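Local coordinates for Abbfa_003403 (Acinetobacter baumannii, PDB 4ZXH), which acts as a four-domain nonribosomal peptide synthetase, with condensation, adenylation, carrier and thioesterase domains that probably assemble and release a peptide product, at residues A[1070-1073]-A[1078-1081]; A[1121-1126]-A[1153-1158]; A[1142-1147]-A[1281-1286]; A[1263-1268]-A[1307-1312]. All coordinates share one frame; numbering follows the deposited sequence.

Contact 1 of 4, residues A[1070-1073]-A[1078-1081]; sequences FHPI and FCYM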
# COMPACT_ATOMS: atom_id res chain seq x y z
N PHE A 1070 32.57 -30.15 8.43
CA PHE A 1070 33.53 -29.09 8.18
C PHE A 1070 33.59 -28.68 6.72
O PHE A 1070 33.49 -29.51 5.82
CB PHE A 1070 34.88 -29.55 8.66
CG PHE A 1070 34.86 -30.02 10.05
CD1 PHE A 1070 34.86 -29.11 11.10
CD2 PHE A 1070 34.78 -31.37 10.33
CE1 PHE A 1070 34.81 -29.54 12.41
CE2 PHE A 1070 34.75 -31.81 11.63
CZ PHE A 1070 34.75 -30.89 12.68
N HIS A 1071 33.76 -27.38 6.51
CA HIS A 1071 33.74 -26.81 5.18
C HIS A 1071 34.73 -27.48 4.26
O HIS A 1071 35.78 -27.93 4.71
CB HIS A 1071 34.04 -25.32 5.25
CG HIS A 1071 35.38 -25.00 5.81
ND1 HIS A 1071 36.55 -25.14 5.09
CD2 HIS A 1071 35.75 -24.52 7.03
CE1 HIS A 1071 37.57 -24.77 5.84
NE2 HIS A 1071 37.12 -24.40 7.02
N PRO A 1072 34.40 -27.56 2.96
CA PRO A 1072 35.36 -27.96 1.92
C PRO A 1072 36.28 -26.79 1.55
O PRO A 1072 36.27 -25.79 2.27
CB PRO A 1072 34.47 -28.33 0.75
CG PRO A 1072 33.23 -27.49 0.96
CD PRO A 1072 33.04 -27.36 2.42
N ILE A 1073 37.02 -26.92 0.45
CA ILE A 1073 37.97 -25.89 0.01
C ILE A 1073 37.40 -24.47 0.02
O ILE A 1073 38.04 -23.56 0.52
CB ILE A 1073 38.48 -26.15 -1.42
CG1 ILE A 1073 39.14 -27.52 -1.53
CG2 ILE A 1073 39.52 -25.11 -1.80
CD1 ILE A 1073 40.45 -27.60 -0.78
N PHE A 1078 27.31 -24.55 2.53
CA PHE A 1078 26.17 -24.70 1.62
C PHE A 1078 25.88 -26.15 1.19
O PHE A 1078 24.72 -26.55 1.06
CB PHE A 1078 26.37 -23.86 0.36
CG PHE A 1078 25.35 -24.15 -0.71
CD1 PHE A 1078 24.14 -23.47 -0.75
CD2 PHE A 1078 25.58 -25.15 -1.64
CE1 PHE A 1078 23.17 -23.75 -1.70
CE2 PHE A 1078 24.59 -25.45 -2.62
CZ PHE A 1078 23.40 -24.75 -2.64
N CYS A 1079 26.94 -26.90 0.93
CA CYS A 1079 26.83 -28.28 0.45
C CYS A 1079 26.21 -29.27 1.45
O CYS A 1079 25.96 -30.42 1.06
CB CYS A 1079 28.22 -28.80 0.07
SG CYS A 1079 29.39 -28.77 1.54
N TYR A 1080 26.02 -28.87 2.72
CA TYR A 1080 25.44 -29.74 3.76
C TYR A 1080 23.95 -29.48 3.96
O TYR A 1080 23.28 -30.27 4.63
CB TYR A 1080 26.17 -29.58 5.11
CG TYR A 1080 27.63 -29.89 4.99
CD1 TYR A 1080 28.05 -31.14 4.57
CD2 TYR A 1080 28.59 -28.92 5.24
CE1 TYR A 1080 29.38 -31.43 4.40
CE2 TYR A 1080 29.94 -29.21 5.08
CZ TYR A 1080 30.32 -30.47 4.65
OH TYR A 1080 31.64 -30.79 4.47
N MET A 1081 23.42 -28.38 3.42
CA MET A 1081 22.00 -28.11 3.59
C MET A 1081 21.14 -29.24 3.03
O MET A 1081 20.34 -29.81 3.75
CB MET A 1081 21.60 -26.79 2.94
CG MET A 1081 22.40 -25.61 3.42
SD MET A 1081 21.81 -24.05 2.70
CE MET A 1081 20.48 -23.73 3.87

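Contact 2 of 4, residues A[1121-1126]-A[1153-1158]; sequences EMQKMQ and MGQQVT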
# COMPACT_ATOMS: atom_id res chain seq x y z
N GLU A 1121 36.21 -24.24 19.25
CA GLU A 1121 34.81 -23.87 18.98
C GLU A 1121 33.84 -25.01 19.31
O GLU A 1121 32.76 -24.77 19.84
CB GLU A 1121 34.62 -23.42 17.52
CG GLU A 1121 34.89 -21.93 17.27
CD GLU A 1121 33.88 -21.00 17.96
OE1 GLU A 1121 32.66 -21.23 17.82
OE2 GLU A 1121 34.31 -20.04 18.64
N MET A 1122 34.23 -26.24 19.00
CA MET A 1122 33.40 -27.41 19.26
C MET A 1122 33.24 -27.63 20.77
O MET A 1122 32.14 -27.91 21.26
CB MET A 1122 34.01 -28.66 18.62
CG MET A 1122 34.07 -28.66 17.10
SD MET A 1122 35.16 -30.00 16.52
CE MET A 1122 34.33 -31.44 17.18
N GLN A 1123 34.32 -27.49 21.51
CA GLN A 1123 34.28 -27.79 22.94
C GLN A 1123 33.50 -26.76 23.77
O GLN A 1123 33.21 -27.01 24.94
CB GLN A 1123 35.71 -27.97 23.46
CG GLN A 1123 36.21 -29.38 23.15
CD GLN A 1123 37.60 -29.69 23.70
OE1 GLN A 1123 38.50 -28.83 23.72
NE2 GLN A 1123 37.79 -30.93 24.14
N LYS A 1124 33.13 -25.62 23.18
CA LYS A 1124 32.19 -24.68 23.80
C LYS A 1124 30.76 -25.23 23.84
O LYS A 1124 30.00 -24.93 24.76
CB LYS A 1124 32.19 -23.34 23.06
CG LYS A 1124 33.42 -22.50 23.27
CD LYS A 1124 33.41 -21.26 22.39
CE LYS A 1124 32.33 -20.27 22.82
NZ LYS A 1124 32.48 -18.99 22.06
N MET A 1125 30.39 -26.01 22.82
CA MET A 1125 29.05 -26.58 22.74
C MET A 1125 29.05 -28.04 23.19
O MET A 1125 28.05 -28.52 23.72
CB MET A 1125 28.49 -26.46 21.31
CG MET A 1125 28.24 -25.03 20.87
SD MET A 1125 27.69 -24.83 19.17
CE MET A 1125 25.91 -24.86 19.33
N GLN A 1126 30.16 -28.75 22.96
CA GLN A 1126 30.32 -30.14 23.39
C GLN A 1126 31.69 -30.38 24.04
O GLN A 1126 32.66 -30.76 23.37
CB GLN A 1126 30.12 -31.09 22.20
CG GLN A 1126 29.98 -32.56 22.58
CD GLN A 1126 30.02 -33.51 21.38
OE1 GLN A 1126 29.98 -33.09 20.22
NE2 GLN A 1126 30.10 -34.81 21.67
N MET A 1153 44.45 -35.45 23.07
CA MET A 1153 43.99 -34.87 24.32
C MET A 1153 43.04 -35.82 25.06
O MET A 1153 42.37 -35.43 26.02
CB MET A 1153 43.33 -33.50 24.06
CG MET A 1153 42.39 -33.40 22.87
SD MET A 1153 41.72 -31.73 22.60
CE MET A 1153 42.82 -31.09 21.32
N GLY A 1154 43.01 -37.08 24.62
CA GLY A 1154 42.28 -38.12 25.33
C GLY A 1154 40.82 -38.30 24.97
O GLY A 1154 40.14 -39.17 25.51
N GLN A 1155 40.31 -37.47 24.07
CA GLN A 1155 38.93 -37.61 23.62
C GLN A 1155 38.77 -38.78 22.65
O GLN A 1155 39.68 -39.06 21.86
CB GLN A 1155 38.45 -36.32 22.95
CG GLN A 1155 38.43 -35.13 23.89
CD GLN A 1155 37.52 -35.36 25.08
OE1 GLN A 1155 36.61 -36.19 25.04
NE2 GLN A 1155 37.76 -34.61 26.16
N GLN A 1156 37.64 -39.46 22.69
CA GLN A 1156 37.43 -40.54 21.74
C GLN A 1156 36.59 -40.08 20.55
O GLN A 1156 35.82 -39.12 20.64
CB GLN A 1156 36.81 -41.78 22.40
CG GLN A 1156 37.79 -42.98 22.54
CD GLN A 1156 38.54 -43.36 21.24
OE1 GLN A 1156 38.13 -43.02 20.12
NE2 GLN A 1156 39.66 -44.08 21.39
N VAL A 1157 36.77 -40.76 19.43
CA VAL A 1157 36.09 -40.44 18.19
C VAL A 1157 35.16 -41.59 17.82
O VAL A 1157 35.62 -42.72 17.63
CB VAL A 1157 37.10 -40.19 17.06
CG1 VAL A 1157 36.37 -39.85 15.79
CG2 VAL A 1157 38.06 -39.08 17.44
N THR A 1158 33.87 -41.32 17.73
CA THR A 1158 32.91 -42.37 17.41
C THR A 1158 33.09 -42.86 15.98
O THR A 1158 33.07 -44.06 15.72
CB THR A 1158 31.45 -41.90 17.61
OG1 THR A 1158 31.24 -41.62 19.00
CG2 THR A 1158 30.48 -42.98 17.16

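Contact 3 of 4, residues A[1142-1147]-A[1281-1286]; sequences IAYEIS and DQLVKD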
# COMPACT_ATOMS: atom_id res chain seq x y z
N ILE A 1142 39.95 -32.24 6.99
CA ILE A 1142 39.89 -31.51 8.26
C ILE A 1142 39.46 -32.42 9.39
O ILE A 1142 40.13 -32.47 10.43
CB ILE A 1142 38.93 -30.33 8.17
CG1 ILE A 1142 39.46 -29.30 7.16
CG2 ILE A 1142 38.73 -29.70 9.53
CD1 ILE A 1142 38.57 -28.12 6.98
N ALA A 1143 38.37 -33.16 9.17
CA ALA A 1143 37.85 -34.13 10.15
C ALA A 1143 38.91 -35.12 10.61
O ALA A 1143 38.98 -35.46 11.79
CB ALA A 1143 36.69 -34.89 9.59
N TYR A 1144 39.73 -35.57 9.67
CA TYR A 1144 40.80 -36.51 9.97
C TYR A 1144 41.77 -35.87 10.94
O TYR A 1144 42.10 -36.46 11.97
CB TYR A 1144 41.51 -36.93 8.69
CG TYR A 1144 42.48 -38.09 8.82
CD1 TYR A 1144 42.02 -39.39 9.05
CD2 TYR A 1144 43.84 -37.90 8.67
CE1 TYR A 1144 42.90 -40.45 9.15
CE2 TYR A 1144 44.73 -38.96 8.76
CZ TYR A 1144 44.26 -40.23 9.00
OH TYR A 1144 45.15 -41.29 9.09
N GLU A 1145 42.20 -34.64 10.64
CA GLU A 1145 43.18 -33.96 11.49
C GLU A 1145 42.58 -33.58 12.85
O GLU A 1145 43.26 -33.60 13.87
CB GLU A 1145 43.76 -32.72 10.79
CG GLU A 1145 44.66 -31.86 11.68
CD GLU A 1145 45.91 -32.59 12.17
OE1 GLU A 1145 46.32 -33.60 11.55
OE2 GLU A 1145 46.50 -32.14 13.19
N ILE A 1146 41.30 -33.24 12.86
CA ILE A 1146 40.63 -32.96 14.13
C ILE A 1146 40.57 -34.23 14.97
O ILE A 1146 40.83 -34.18 16.17
CB ILE A 1146 39.23 -32.40 13.92
CG1 ILE A 1146 39.35 -30.94 13.50
CG2 ILE A 1146 38.44 -32.48 15.18
CD1 ILE A 1146 38.03 -30.28 13.31
N SER A 1147 40.29 -35.37 14.33
CA SER A 1147 40.33 -36.65 15.05
C SER A 1147 41.71 -36.91 15.62
O SER A 1147 41.82 -37.32 16.77
CB SER A 1147 39.96 -37.80 14.13
OG SER A 1147 38.72 -37.57 13.51
N ASP A 1281 43.69 -46.10 1.33
CA ASP A 1281 44.37 -47.35 1.62
C ASP A 1281 45.82 -47.15 2.08
O ASP A 1281 46.45 -48.07 2.57
CB ASP A 1281 44.33 -48.30 0.41
CG ASP A 1281 44.88 -47.67 -0.87
OD1 ASP A 1281 44.62 -46.47 -1.11
OD2 ASP A 1281 45.60 -48.36 -1.62
N GLN A 1282 46.36 -45.94 1.91
CA GLN A 1282 47.75 -45.69 2.29
C GLN A 1282 47.83 -45.04 3.67
O GLN A 1282 48.92 -44.79 4.18
CB GLN A 1282 48.45 -44.79 1.27
CG GLN A 1282 48.32 -45.22 -0.19
CD GLN A 1282 49.19 -44.38 -1.11
OE1 GLN A 1282 49.91 -43.49 -0.66
NE2 GLN A 1282 49.09 -44.63 -2.41
N LEU A 1283 46.67 -44.77 4.26
CA LEU A 1283 46.61 -44.11 5.56
C LEU A 1283 45.86 -44.95 6.57
O LEU A 1283 46.21 -44.95 7.75
CB LEU A 1283 45.92 -42.75 5.44
CG LEU A 1283 46.66 -41.68 4.66
CD1 LEU A 1283 45.89 -40.38 4.71
CD2 LEU A 1283 48.06 -41.51 5.22
N VAL A 1284 44.83 -45.64 6.12
CA VAL A 1284 43.97 -46.40 7.02
C VAL A 1284 43.99 -47.88 6.65
O VAL A 1284 43.92 -48.22 5.48
CB VAL A 1284 42.54 -45.86 6.99
CG1 VAL A 1284 41.68 -46.61 7.99
CG2 VAL A 1284 42.54 -44.36 7.28
N LYS A 1285 44.13 -48.75 7.65
CA LYS A 1285 44.35 -50.16 7.36
C LYS A 1285 43.10 -51.02 7.53
O LYS A 1285 42.60 -51.60 6.57
CB LYS A 1285 45.48 -50.71 8.24
N ASP A 1286 42.62 -51.10 8.77
CA ASP A 1286 41.60 -52.09 9.10
C ASP A 1286 40.22 -51.46 9.36
O ASP A 1286 39.20 -52.15 9.29
CB ASP A 1286 42.06 -52.90 10.33

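Contact 4 of 4, residues A[1263-1268]-A[1307-1312]; sequences LLVKAK and VAVAQT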
# COMPACT_ATOMS: atom_id res chain seq x y z
N LEU A 1263 33.81 -44.00 7.70
CA LEU A 1263 32.91 -44.33 6.60
C LEU A 1263 33.27 -43.47 5.41
O LEU A 1263 33.14 -42.23 5.47
CB LEU A 1263 31.44 -44.12 7.00
CG LEU A 1263 30.40 -44.21 5.88
CD1 LEU A 1263 30.37 -45.61 5.32
CD2 LEU A 1263 29.02 -43.81 6.39
N LEU A 1264 33.75 -44.10 4.34
CA LEU A 1264 34.07 -43.36 3.11
C LEU A 1264 33.03 -43.61 2.02
O LEU A 1264 32.90 -44.72 1.52
CB LEU A 1264 35.46 -43.74 2.60
CG LEU A 1264 35.84 -43.16 1.24
CD1 LEU A 1264 35.90 -41.67 1.27
CD2 LEU A 1264 37.16 -43.74 0.77
N VAL A 1265 32.29 -42.56 1.68
CA VAL A 1265 31.27 -42.65 0.63
C VAL A 1265 31.88 -42.18 -0.68
O VAL A 1265 32.24 -41.01 -0.83
CB VAL A 1265 30.02 -41.80 0.98
CG1 VAL A 1265 29.01 -41.85 -0.13
CG2 VAL A 1265 29.37 -42.28 2.29
N LYS A 1266 32.02 -43.08 -1.64
CA LYS A 1266 32.66 -42.72 -2.90
C LYS A 1266 31.65 -42.45 -4.00
O LYS A 1266 30.71 -43.22 -4.22
CB LYS A 1266 33.63 -43.81 -3.34
CG LYS A 1266 34.22 -43.57 -4.71
CD LYS A 1266 35.39 -44.49 -4.99
CE LYS A 1266 35.84 -44.36 -6.43
NZ LYS A 1266 36.58 -45.59 -6.86
N ALA A 1267 31.83 -41.32 -4.66
CA ALA A 1267 31.06 -40.99 -5.85
C ALA A 1267 31.51 -41.91 -6.98
O ALA A 1267 32.62 -41.76 -7.50
CB ALA A 1267 31.26 -39.53 -6.21
N LYS A 1268 30.68 -42.88 -7.36
CA LYS A 1268 31.13 -43.95 -8.25
C LYS A 1268 31.13 -43.51 -9.71
O LYS A 1268 31.74 -44.16 -10.55
CB LYS A 1268 30.26 -45.22 -8.08
CG LYS A 1268 28.95 -45.24 -8.87
CD LYS A 1268 28.13 -46.49 -8.54
CE LYS A 1268 26.71 -46.39 -9.07
NZ LYS A 1268 25.78 -47.39 -8.43
N VAL A 1307 20.26 -38.28 -0.96
CA VAL A 1307 19.38 -39.05 -0.09
C VAL A 1307 20.01 -40.39 0.28
O VAL A 1307 19.98 -40.78 1.45
CB VAL A 1307 18.00 -39.31 -0.73
CG1 VAL A 1307 17.09 -40.01 0.29
CG2 VAL A 1307 17.39 -38.01 -1.23
N ALA A 1308 20.56 -41.09 -0.71
CA ALA A 1308 21.18 -42.38 -0.47
C ALA A 1308 22.40 -42.22 0.44
O ALA A 1308 22.77 -43.12 1.19
CB ALA A 1308 21.56 -43.04 -1.78
N VAL A 1309 23.01 -41.04 0.40
CA VAL A 1309 24.14 -40.75 1.28
C VAL A 1309 23.68 -40.64 2.73
O VAL A 1309 24.27 -41.26 3.62
CB VAL A 1309 24.84 -39.45 0.87
CG1 VAL A 1309 25.91 -39.10 1.88
CG2 VAL A 1309 25.41 -39.59 -0.53
N ALA A 1310 22.63 -39.87 2.96
CA ALA A 1310 22.04 -39.73 4.30
C ALA A 1310 21.67 -41.07 4.87
O ALA A 1310 21.98 -41.37 6.03
CB ALA A 1310 20.81 -38.81 4.27
N GLN A 1311 20.99 -41.88 4.06
CA GLN A 1311 20.57 -43.21 4.50
C GLN A 1311 21.77 -44.05 4.89
O GLN A 1311 21.72 -44.77 5.88
CB GLN A 1311 19.77 -43.91 3.41
CG GLN A 1311 18.35 -43.42 3.25
CD GLN A 1311 17.43 -43.98 4.30
OE1 GLN A 1311 17.03 -43.29 5.22
NE2 GLN A 1311 17.09 -45.26 4.17
N THR A 1312 22.86 -43.93 4.14
CA THR A 1312 24.06 -44.71 4.43
C THR A 1312 24.65 -44.30 5.77
O THR A 1312 25.02 -45.15 6.58
CB THR A 1312 25.11 -44.54 3.35
OG1 THR A 1312 24.64 -45.13 2.14
CG2 THR A 1312 26.39 -45.21 3.76

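Contact 1 of 4, residues A[1070-1073]-A[1078-1081]
Tyr1080 reaches back across the loop that follows strand 1067-1070 and donates its hydroxyl to the carbonyl of Phe1070, with OH 2.6 Å from O. In the alpha/beta-hydrolase fold of the thioesterase domain, this loop occupies the place where relatives commonly keep their oxyanion-hole residue, so a similar role is likely here. The tight part of the contact surrounds the phenol. The hydroxyl comes in above the carbonyl plane of Phe1070, 40° out of it, and also receives the backbone N-H of Trp1136, next to the presumed nucleophile Cys1137. Two bonds therefore satisfy a buried oxygen and hold the phenol end in place. The edge of the ring, rather than a face, meets Phe1070 O, which lies 3.6 Å from CE2 of Tyr1080. One face is covered from within the same turn, where SG of Cys1079 sits over the ring centre. With chi1 at 60°, SG lies between its own N and carbonyl carbon, folded back toward the ring.

Packing is looser beside this, where Pro1072 meets the partly exposed Cys1079 by van der Waals contact. CD and CG of the proline stand 4.0 and 4.1 Å from SG of Cys1079, and CD is also oblique to the tyrosine ring. The proline is held on its other flank through its carbonyl: ND1 of His1071 donates to O of Pro1072 over 2.9 Å at 164°, nearly in the imidazole plane, while NE2 of the same ring bonds to the hydroxyl of Tyr1118.

Contact 2 of 4, residues A[1121-1126]-A[1153-1158]
Gln1123 stretches from the last turns of helix 1111-1125 toward Met1153 and Gln1155, and its amide makes the whole of this small surface contact. From CB the chain leaves beside the backbone N, with chi1 at -82°, and then runs extended, so CB and CG serve as a spacer and do not reach the other segment. As modelled, NE2 of Gln1123 is the nearer amide atom to both partners, lying 4.3 Å from SD of Met1153 and 4.2 Å from NE2 of Gln1155. OE1 of Gln1123 stands hardly farther from the methionine sulfur. Neither approach of NE2 is a hydrogen bond. The glutamines arrive from opposite directions with their amide planes 86° apart, nearly perpendicular.

The amide of Gln1155 is engaged elsewhere, its OE1 accepting from the backbone N of Gly1129 and its NE2 donating to OE1 of Gln1128. Those two bonds hold its orientation, and Gln1123 merely rests against it. Between the two partners Gly1154, with a positive phi of 88°, turns the chain away from the helix end at Met1153. Gln1123 and Gln1155 also both pack on Tyr1131 at the start of the intervening strand. The contact thus closes over the ends of helices 1111-1125 and 1138-1152, at the end of the sheet where the inner, parallel strands 1131-1136 and 1157-1163 begin side by side.

Contact 3 of 4, residues A[1142-1147]-A[1281-1286]
Tyr1144 and Leu1283 mark the nearest approach of the two backbones, whose CA atoms stay 10.5 Å apart there, so a helix and an irregular loop meet chiefly through side chains. The helix is 1138-1152, which follows the presumed nucleophile elbow in the alpha/beta-hydrolase fold, and the loop leads into strand 1288-1293 at one edge of the sheet. Tyr1144 spans most of the gap. Its ring leaves the helix with CG anti to the backbone N, chi1 -169°, and extends lengthwise toward the loop. OH of Tyr1144 stops 4.0 Å from CB of Leu1283 and equally far from its backbone O, too distant for a bond. Further back, two methyl groups lie oblique to the ring: CE1 of Tyr1144 is 4.3 Å from CG2 of Val1284, and CE2 of Tyr1144 is 4.4 Å from CD1 of Leu1283. Trp1280, just ahead of the loop segment, adds an edge-to-face ring contact.

Behind the tyrosine the helix carries an internal bond, with OG of Ser1147 2.7 Å from O of Ala1143. That oxygen also accepts from the backbone N of Ser1147, and the two donors approach from opposite faces of the carbonyl plane.

The phenol supplies the polar element of the contact, yet it makes no bond to the loop segment; its OH bonds to the carbonyl of Glu1258. Since a carbonyl can only accept, the tyrosine must donate. Leu1283 and Val1284 accordingly provide apolar packing along the phenol, while the direction of its hydroxyl is set by a third part of the chain.

Contact 4 of 4, residues A[1263-1268]-A[1307-1312]
Val1309 and Thr1312, one helical turn apart, are the residues through which 1307-1312, on helix 1303-1316, packs on 1263-1268, on strand 1262-1267 of the central sheet. The helix runs nearly antiparallel to the strand, at 164°, with the two segment axes 10.4 Å apart, as for a helix layered on a sheet in the alpha/beta-hydrolase fold. Along the helix, Ala1308 comes first and contributes only its carbonyl oxygen, which is used further on. Val1309 follows, placing CG2 4.3 Å from CG1 of Val1265; both valines also touch Leu1293 on the neighbouring strand. Ala1310 is turned to helix 1081-1086, where it rests on Leu1083 and His1086. Of the helix residues here, Thr1312 has the most surface buried by the strand. CG2 of Thr1312 lies 4.0 Å from CD2 of Leu1263 and 4.4 Å from CG2 of Val1265, bridging two side chains on the same face of the strand.

The split role of Thr1312 follows from its first torsion. With chi1 at -67°, OG1 of Thr1312 stands beside the backbone N and donates to O of Ala1308 over 2.9 Å, leaving CG2 directed at the strand. The same carbonyl takes the backbone N of Thr1312 from the opposite face of its plane. The hydroxyl is thereby satisfied inside the helix, and what the threonine offers the sheet is purely apolar; no hydrogen bond crosses this interface, which depends on methyl-to-methyl packing.

All four contacts belong to the thioesterase domain; the residues around the phosphopantetheine all precede it in the chain. Contact 1 lies closest to the presumed Cys1137-Asp1164-His1297 triad, its Pro1072 touching triad residues. Phe1070 ties it to contacts 2 and 3: CZ of Phe1070 lies 4.0 Å from SD of Met1122 and also packs on Ile1146. Contacts 2 and 3 meet where CG1 of Val1157 is 4.0 Å from OG of Ser1147, on a strand that follows the helix directly. Contact 4 touches none of the others, its centre about 15 Å from that of contact 1, but its strand donates the N-H of Ala1267 to OD1 of Asp1164.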